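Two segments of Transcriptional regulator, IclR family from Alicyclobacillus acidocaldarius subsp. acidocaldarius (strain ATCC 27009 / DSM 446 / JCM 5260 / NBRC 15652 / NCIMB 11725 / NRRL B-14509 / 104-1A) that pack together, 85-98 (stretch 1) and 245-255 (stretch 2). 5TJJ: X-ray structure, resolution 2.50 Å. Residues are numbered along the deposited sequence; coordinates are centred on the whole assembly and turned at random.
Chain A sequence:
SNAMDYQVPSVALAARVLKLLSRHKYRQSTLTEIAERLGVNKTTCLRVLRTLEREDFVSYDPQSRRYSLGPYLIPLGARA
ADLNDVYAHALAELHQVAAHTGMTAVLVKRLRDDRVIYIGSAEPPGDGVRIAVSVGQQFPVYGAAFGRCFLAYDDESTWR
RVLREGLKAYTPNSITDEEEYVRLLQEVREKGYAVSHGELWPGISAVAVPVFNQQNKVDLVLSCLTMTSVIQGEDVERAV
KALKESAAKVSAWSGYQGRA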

ATOM      1  N   ASP A  85      -5.734  -4.614   5.665  1.00 42.04           N
ATOM      2  CA  ASP A  85      -5.501  -4.727   4.244  1.00 43.62           C
ATOM      3  C   ASP A  85      -6.782  -4.351   3.482  1.00 44.35           C
ATOM      4  O   ASP A  85      -7.785  -3.958   4.100  1.00 44.93           O
ATOM      5  CB  ASP A  85      -4.851  -6.073   3.887  1.00 46.13           C
ATOM      6  CG  ASP A  85      -5.797  -7.247   3.936  1.00 49.42           C
ATOM      7  OD1 ASP A  85      -6.934  -7.144   4.433  1.00 48.88           O
ATOM      8  OD2 ASP A  85      -5.365  -8.311   3.436  1.00 55.00           O
ATOM      9  N   VAL A  86      -6.732  -4.396   2.153  1.00 44.34           N
ATOM     10  CA  VAL A  86      -7.856  -3.936   1.324  1.00 43.94           C
ATOM     11  C   VAL A  86      -9.143  -4.702   1.640  1.00 45.67           C
ATOM     12  O   VAL A  86     -10.210  -4.109   1.749  1.00 45.11           O
ATOM     13  CB  VAL A  86      -7.509  -4.019  -0.181  1.00 43.96           C
ATOM     14  CG1 VAL A  86      -8.730  -3.804  -1.058  1.00 44.55           C
ATOM     15  CG2 VAL A  86      -6.442  -2.986  -0.508  1.00 42.66           C
ATOM     16  N   TYR A  87      -9.027  -6.003   1.849  1.00 48.44           N
ATOM     17  CA  TYR A  87     -10.196  -6.846   2.083  1.00 51.52           C
ATOM     18  C   TYR A  87     -10.852  -6.415   3.419  1.00 48.20           C
ATOM     19  O   TYR A  87     -12.050  -6.205   3.458  1.00 47.32           O
ATOM     20  CB  TYR A  87      -9.838  -8.355   2.025  1.00 56.05           C
ATOM     21  CG  TYR A  87      -9.421  -8.888   0.624  1.00 61.82           C
ATOM     22  CD1 TYR A  87      -8.669  -8.113  -0.298  1.00 63.85           C
ATOM     23  CD2 TYR A  87      -9.740 -10.185   0.230  1.00 67.25           C
ATOM     24  CE1 TYR A  87      -8.284  -8.618  -1.543  1.00 64.95           C
ATOM     25  CE2 TYR A  87      -9.358 -10.684  -1.016  1.00 69.57           C
ATOM     26  CZ  TYR A  87      -8.637  -9.897  -1.893  1.00 67.78           C
ATOM     27  OH  TYR A  87      -8.260 -10.396  -3.120  1.00 70.17           O
ATOM     28  N   ALA A  88     -10.051  -6.212   4.467  1.00 46.08           N
ATOM     29  CA  ALA A  88     -10.526  -5.626   5.756  1.00 44.23           C
ATOM     30  C   ALA A  88     -11.273  -4.297   5.602  1.00 41.85           C
ATOM     31  O   ALA A  88     -12.350  -4.109   6.176  1.00 41.81           O
ATOM     32  CB  ALA A  88      -9.362  -5.449   6.732  1.00 42.93           C
ATOM     33  N   HIS A  89     -10.693  -3.376   4.826  1.00 40.47           N
ATOM     34  CA  HIS A  89     -11.352  -2.096   4.514  1.00 38.34           C
ATOM     35  C   HIS A  89     -12.610  -2.277   3.713  1.00 39.91           C
ATOM     36  O   HIS A  89     -13.580  -1.524   3.902  1.00 42.07           O
ATOM     37  CB  HIS A  89     -10.417  -1.158   3.772  1.00 36.34           C
ATOM     38  CG  HIS A  89      -9.358  -0.578   4.649  1.00 35.80           C
ATOM     39  ND1 HIS A  89      -9.624   0.417   5.561  1.00 34.59           N
ATOM     40  CD2 HIS A  89      -8.039  -0.865   4.775  1.00 35.73           C
ATOM     41  CE1 HIS A  89      -8.520   0.720   6.209  1.00 34.38           C
ATOM     42  NE2 HIS A  89      -7.543  -0.034   5.744  1.00 35.06           N
ATOM     43  N   ALA A  90     -12.578  -3.238   2.796  1.00 40.37           N
ATOM     44  CA  ALA A  90     -13.742  -3.582   1.998  1.00 42.53           C
ATOM     45  C   ALA A  90     -14.854  -4.066   2.916  1.00 44.26           C
ATOM     46  O   ALA A  90     -15.990  -3.615   2.776  1.00 44.22           O
ATOM     47  CB  ALA A  90     -13.414  -4.624   0.932  1.00 43.42           C
ATOM     48  N   LEU A  91     -14.530  -4.957   3.863  1.00 46.13           N
ATOM     49  CA  LEU A  91     -15.541  -5.445   4.818  1.00 48.64           C
ATOM     50  C   LEU A  91     -16.159  -4.289   5.594  1.00 46.65           C
ATOM     51  O   LEU A  91     -17.365  -4.255   5.765  1.00 46.89           O
ATOM     52  CB  LEU A  91     -14.973  -6.456   5.815  1.00 51.06           C
ATOM     53  CG  LEU A  91     -14.334  -7.774   5.349  1.00 54.70           C
ATOM     54  CD1 LEU A  91     -14.239  -8.765   6.507  1.00 56.96           C
ATOM     55  CD2 LEU A  91     -15.105  -8.385   4.191  1.00 58.18           C
ATOM     56  N   ALA A  92     -15.328  -3.337   6.028  1.00 44.41           N
ATOM     57  CA  ALA A  92     -15.795  -2.189   6.809  1.00 44.58           C
ATOM     58  C   ALA A  92     -16.773  -1.325   6.020  1.00 45.67           C
ATOM     59  O   ALA A  92     -17.779  -0.872   6.540  1.00 46.19           O
ATOM     60  CB  ALA A  92     -14.616  -1.354   7.287  1.00 42.21           C
ATOM     61  N   GLU A  93     -16.475  -1.116   4.755  1.00 46.46           N
ATOM     62  CA  GLU A  93     -17.376  -0.389   3.878  1.00 48.58           C
ATOM     63  C   GLU A  93     -18.695  -1.190   3.651  1.00 50.11           C
ATOM     64  O   GLU A  93     -19.755  -0.591   3.493  1.00 50.16           O
ATOM     65  CB  GLU A  93     -16.633  -0.061   2.575  1.00 51.08           C
ATOM     66  CG  GLU A  93     -17.251   1.019   1.721  1.00 56.00           C
ATOM     67  CD  GLU A  93     -17.039   2.447   2.206  1.00 58.12           C
ATOM     68  OE1 GLU A  93     -16.051   2.737   2.932  1.00 56.22           O
ATOM     69  OE2 GLU A  93     -17.896   3.291   1.824  1.00 61.50           O
ATOM     70  N   LEU A  94     -18.642  -2.525   3.662  1.00 49.67           N
ATOM     71  CA  LEU A  94     -19.862  -3.325   3.578  1.00 53.19           C
ATOM     72  C   LEU A  94     -20.801  -3.113   4.746  1.00 53.68           C
ATOM     73  O   LEU A  94     -22.010  -3.178   4.565  1.00 55.46           O
ATOM     74  CB  LEU A  94     -19.571  -4.821   3.496  1.00 55.02           C
ATOM     75  CG  LEU A  94     -19.026  -5.410   2.199  1.00 56.69           C
ATOM     76  CD1 LEU A  94     -19.012  -6.926   2.331  1.00 59.69           C
ATOM     77  CD2 LEU A  94     -19.839  -4.973   0.991  1.00 58.87           C
ATOM     78  N   HIS A  95     -20.253  -2.928   5.942  1.00 39.50           N
ATOM     79  CA  HIS A  95     -21.073  -2.597   7.109  1.00 41.20           C
ATOM     80  C   HIS A  95     -21.758  -1.255   6.959  1.00 40.94           C
ATOM     81  O   HIS A  95     -22.895  -1.112   7.402  1.00 40.05           O
ATOM     82  CB  HIS A  95     -20.285  -2.640   8.409  1.00 43.94           C
ATOM     83  CG  HIS A  95     -19.975  -4.024   8.877  1.00 45.43           C
ATOM     84  ND1 HIS A  95     -18.897  -4.751   8.406  1.00 48.02           N
ATOM     85  CD2 HIS A  95     -20.592  -4.818   9.780  1.00 47.69           C
ATOM     86  CE1 HIS A  95     -18.859  -5.930   9.001  1.00 47.83           C
ATOM     87  NE2 HIS A  95     -19.876  -5.997   9.842  1.00 49.01           N
ATOM     88  N   GLN A  96     -21.105  -0.295   6.312  1.00 43.00           N
ATOM     89  CA  GLN A  96     -21.756   1.002   6.009  1.00 45.02           C
ATOM     90  C   GLN A  96     -22.956   0.824   5.069  1.00 43.44           C
ATOM     91  O   GLN A  96     -23.997   1.461   5.232  1.00 45.50           O
ATOM     92  CB  GLN A  96     -20.801   1.974   5.331  1.00 49.16           C
ATOM     93  CG  GLN A  96     -19.484   2.271   6.042  1.00 53.73           C
ATOM     94  CD  GLN A  96     -19.623   3.259   7.169  1.00 57.49           C
ATOM     95  OE1 GLN A  96     -20.644   3.299   7.866  1.00 58.08           O
ATOM     96  NE2 GLN A  96     -18.586   4.065   7.367  1.00 62.22           N
ATOM     97  N   VAL A  97     -22.773  -0.025   4.067  1.00 40.63           N
ATOM     98  CA  VAL A  97     -23.776  -0.316   3.054  1.00 40.60           C
ATOM     99  C   VAL A  97     -24.980  -0.998   3.686  1.00 39.62           C
ATOM    100  O   VAL A  97     -26.115  -0.626   3.404  1.00 40.69           O
ATOM    101  CB  VAL A  97     -23.201  -1.224   1.934  1.00 39.47           C
ATOM    102  CG1 VAL A  97     -24.299  -1.719   1.015  1.00 40.02           C
ATOM    103  CG2 VAL A  97     -22.162  -0.475   1.120  1.00 42.07           C
ATOM    104  N   ALA A  98     -24.703  -2.006   4.513  1.00 37.50           N
ATOM    105  CA  ALA A  98     -25.720  -2.681   5.296  1.00 38.22           C
ATOM    106  C   ALA A  98     -26.510  -1.716   6.207  1.00 40.63           C
ATOM    107  O   ALA A  98     -27.741  -1.811   6.285  1.00 42.08           O
ATOM    108  CB  ALA A  98     -25.094  -3.791   6.112  1.00 36.95           C
ATOM    109  N   GLU A 245     -21.100   3.923  -4.513  1.00 45.20           N
ATOM    110  CA  GLU A 245     -20.200   4.753  -3.710  1.00 48.95           C
ATOM    111  C   GLU A 245     -19.101   3.901  -3.056  1.00 46.84           C
ATOM    112  O   GLU A 245     -17.924   4.266  -3.098  1.00 47.34           O
ATOM    113  CB  GLU A 245     -20.958   5.566  -2.664  1.00 55.21           C
ATOM    114  CG  GLU A 245     -21.760   6.701  -3.282  1.00 62.32           C
ATOM    115  CD  GLU A 245     -22.732   7.381  -2.313  1.00 69.64           C
ATOM    116  OE1 GLU A 245     -22.442   7.409  -1.092  1.00 73.61           O
ATOM    117  OE2 GLU A 245     -23.787   7.901  -2.778  1.00 74.95           O
ATOM    118  N   SER A 246     -19.490   2.745  -2.513  1.00 43.00           N
ATOM    119  CA  SER A 246     -18.545   1.830  -1.924  1.00 41.53           C
ATOM    120  C   SER A 246     -17.637   1.184  -2.949  1.00 39.90           C
ATOM    121  O   SER A 246     -16.467   1.026  -2.687  1.00 40.58           O
ATOM    122  CB  SER A 246     -19.251   0.754  -1.105  1.00 40.79           C
ATOM    123  OG  SER A 246     -19.779   1.343   0.060  1.00 42.36           O
ATOM    124  N   ALA A 247     -18.163   0.802  -4.103  1.00 38.35           N
ATOM    125  CA  ALA A 247     -17.350   0.081  -5.093  1.00 37.34           C
ATOM    126  C   ALA A 247     -16.295   1.005  -5.747  1.00 37.55           C
ATOM    127  O   ALA A 247     -15.178   0.584  -6.034  1.00 36.99           O
ATOM    128  CB  ALA A 247     -18.233  -0.579  -6.137  1.00 35.41           C
ATOM    129  N   ALA A 248     -16.657   2.269  -5.928  1.00 38.18           N
ATOM    130  CA  ALA A 248     -15.727   3.287  -6.372  1.00 39.34           C
ATOM    131  C   ALA A 248     -14.546   3.386  -5.420  1.00 40.10           C
ATOM    132  O   ALA A 248     -13.404   3.440  -5.874  1.00 41.86           O
ATOM    133  CB  ALA A 248     -16.430   4.639  -6.496  1.00 39.94           C
ATOM    134  N   LYS A 249     -14.810   3.406  -4.114  1.00 40.34           N
ATOM    135  CA  LYS A 249     -13.714   3.480  -3.114  1.00 41.23           C
ATOM    136  C   LYS A 249     -12.798   2.260  -3.116  1.00 37.83           C
ATOM    137  O   LYS A 249     -11.594   2.388  -3.247  1.00 38.28           O
ATOM    138  CB  LYS A 249     -14.269   3.707  -1.714  1.00 44.16           C
ATOM    139  CG  LYS A 249     -14.902   5.076  -1.530  1.00 47.81           C
ATOM    140  CD  LYS A 249     -15.600   5.163  -0.185  1.00 52.28           C
ATOM    141  CE  LYS A 249     -16.309   6.498  -0.040  1.00 56.65           C
ATOM    142  NZ  LYS A 249     -16.474   6.900   1.389  1.00 61.32           N
ATOM    143  N   VAL A 250     -13.397   1.082  -3.026  1.00 35.39           N
ATOM    144  CA  VAL A 250     -12.677  -0.187  -3.067  1.00 34.91           C
ATOM    145  C   VAL A 250     -11.922  -0.393  -4.391  1.00 33.85           C
ATOM    146  O   VAL A 250     -10.831  -0.944  -4.372  1.00 33.74           O
ATOM    147  CB  VAL A 250     -13.607  -1.395  -2.794  1.00 34.56           C
ATOM    148  CG1 VAL A 250     -12.821  -2.708  -2.707  1.00 34.74           C
ATOM    149  CG2 VAL A 250     -14.358  -1.210  -1.479  1.00 35.97           C
ATOM    150  N   SER A 251     -12.509   0.041  -5.516  1.00 32.72           N
ATOM    151  CA  SER A 251     -11.795   0.094  -6.805  1.00 32.96           C
ATOM    152  C   SER A 251     -10.567   0.965  -6.705  1.00 33.01           C
ATOM    153  O   SER A 251      -9.489   0.502  -7.034  1.00 34.77           O
ATOM    154  CB  SER A 251     -12.683   0.561  -7.967  1.00 33.01           C
ATOM    155  OG  SER A 251     -13.760  -0.354  -8.139  1.00 33.62           O
ATOM    156  N   ALA A 252     -10.693   2.179  -6.191  1.00 32.94           N
ATOM    157  CA  ALA A 252      -9.476   2.993  -5.937  1.00 35.37           C
ATOM    158  C   ALA A 252      -8.440   2.240  -5.029  1.00 36.77           C
ATOM    159  O   ALA A 252      -7.232   2.272  -5.302  1.00 38.02           O
ATOM    160  CB  ALA A 252      -9.821   4.375  -5.374  1.00 35.16           C
ATOM    161  N   TRP A 253      -8.907   1.527  -3.998  1.00 36.41           N
ATOM    162  CA  TRP A 253      -7.980   0.794  -3.094  1.00 37.92           C
ATOM    163  C   TRP A 253      -7.357  -0.465  -3.730  1.00 38.86           C
ATOM    164  O   TRP A 253      -6.317  -0.953  -3.290  1.00 40.52           O
ATOM    165  CB  TRP A 253      -8.667   0.432  -1.784  1.00 37.79           C
ATOM    166  CG  TRP A 253      -9.372   1.595  -1.143  1.00 37.94           C
ATOM    167  CD1 TRP A 253      -9.114   2.927  -1.315  1.00 38.33           C
ATOM    168  CD2 TRP A 253     -10.440   1.515  -0.224  1.00 38.05           C
ATOM    169  NE1 TRP A 253      -9.968   3.671  -0.570  1.00 38.49           N
ATOM    170  CE2 TRP A 253     -10.797   2.828   0.114  1.00 38.89           C
ATOM    171  CE3 TRP A 253     -11.148   0.450   0.350  1.00 38.59           C
ATOM    172  CZ2 TRP A 253     -11.824   3.113   1.023  1.00 40.61           C
ATOM    173  CZ3 TRP A 253     -12.175   0.734   1.248  1.00 39.17           C
ATOM    174  CH2 TRP A 253     -12.497   2.061   1.574  1.00 40.04           C
ATOM    175  N   SER A 254      -7.988  -0.968  -4.787  1.00 38.58           N
ATOM    176  CA  SER A 254      -7.449  -2.074  -5.549  1.00 39.31           C
ATOM    177  C   SER A 254      -6.570  -1.551  -6.669  1.00 41.03           C
ATOM    178  O   SER A 254      -6.205  -2.333  -7.529  1.00 41.66           O
ATOM    179  CB  SER A 254      -8.573  -2.910  -6.161  1.00 37.78           C
ATOM    180  OG  SER A 254      -9.575  -3.211  -5.226  1.00 37.52           O
ATOM    181  N   GLY A 255      -6.249  -0.249  -6.683  1.00 42.22           N
ATOM    182  CA  GLY A 255      -5.390   0.339  -7.713  1.00 43.03           C
ATOM    183  C   GLY A 255      -6.049   0.794  -9.005  1.00 42.61           C
ATOM    184  O   GLY A 255      -5.351   1.206  -9.927  1.00 44.09           O
TER

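Two nearly antiparallel helices, 86-98 and 245-253, pack with their axes 10.2 Å apart at closest approach and an angle of 171° between their N-to-C directions, so that ascending stretch 2 means descending stretch 1. Ser246 comes first, its CB directed toward the other helix and its CA 6.3 Å from the CA of Glu93. Its hydroxyl donates a hydrogen bond to the carboxylate, Ser246 OG to Glu93 OE2 at 3.2 Å, and is also crowded by aliphatic carbon, with Glu93 CG 3.0 Å and Val97 CG2 3.2 Å from Ser246 OG. Ala247 points away and takes no part. Lys249, extended along its chain, reaches the same carboxylate: Glu93 OE2 and Lys249 NZ form a long salt bridge of 3.9 Å, while Lys249 CD lies 3.6 Å from Glu93 OE2. One glutamate oxygen thus serves both partners. Val250 faces Ala90, where the small alanine side chain meets it at 4.2 Å between Ala90 CB and Val250 CG1; of the paired CA atoms, those of Ala90 and Val250 are closest, 6.2 Å apart. Trp253 is the knob of the contact, its side chain set among Val86, His89, Ala90 and Glu93. The edge of the His89 ring is turned toward the face of the indole, the planes at 66°, and His89 CB approaches Trp253 CZ3 to 3.6 Å. Glu93 OE1 lies near the indole plane at the ring edge, 3.9 Å from Trp253 CH2. Val86 closes this end of the contact, its CG2 4.3 Å from Trp253 CB and 3.4 Å from Trp253 O. Ser254, the first residue to leave helical geometry, turns its hydroxyl back to its own helix, Ser254 OG donating to Val250 O at 2.7 Å, and touches stretch 1 lightly, with Val86 CG1 4.3 Å from Ser254 OG.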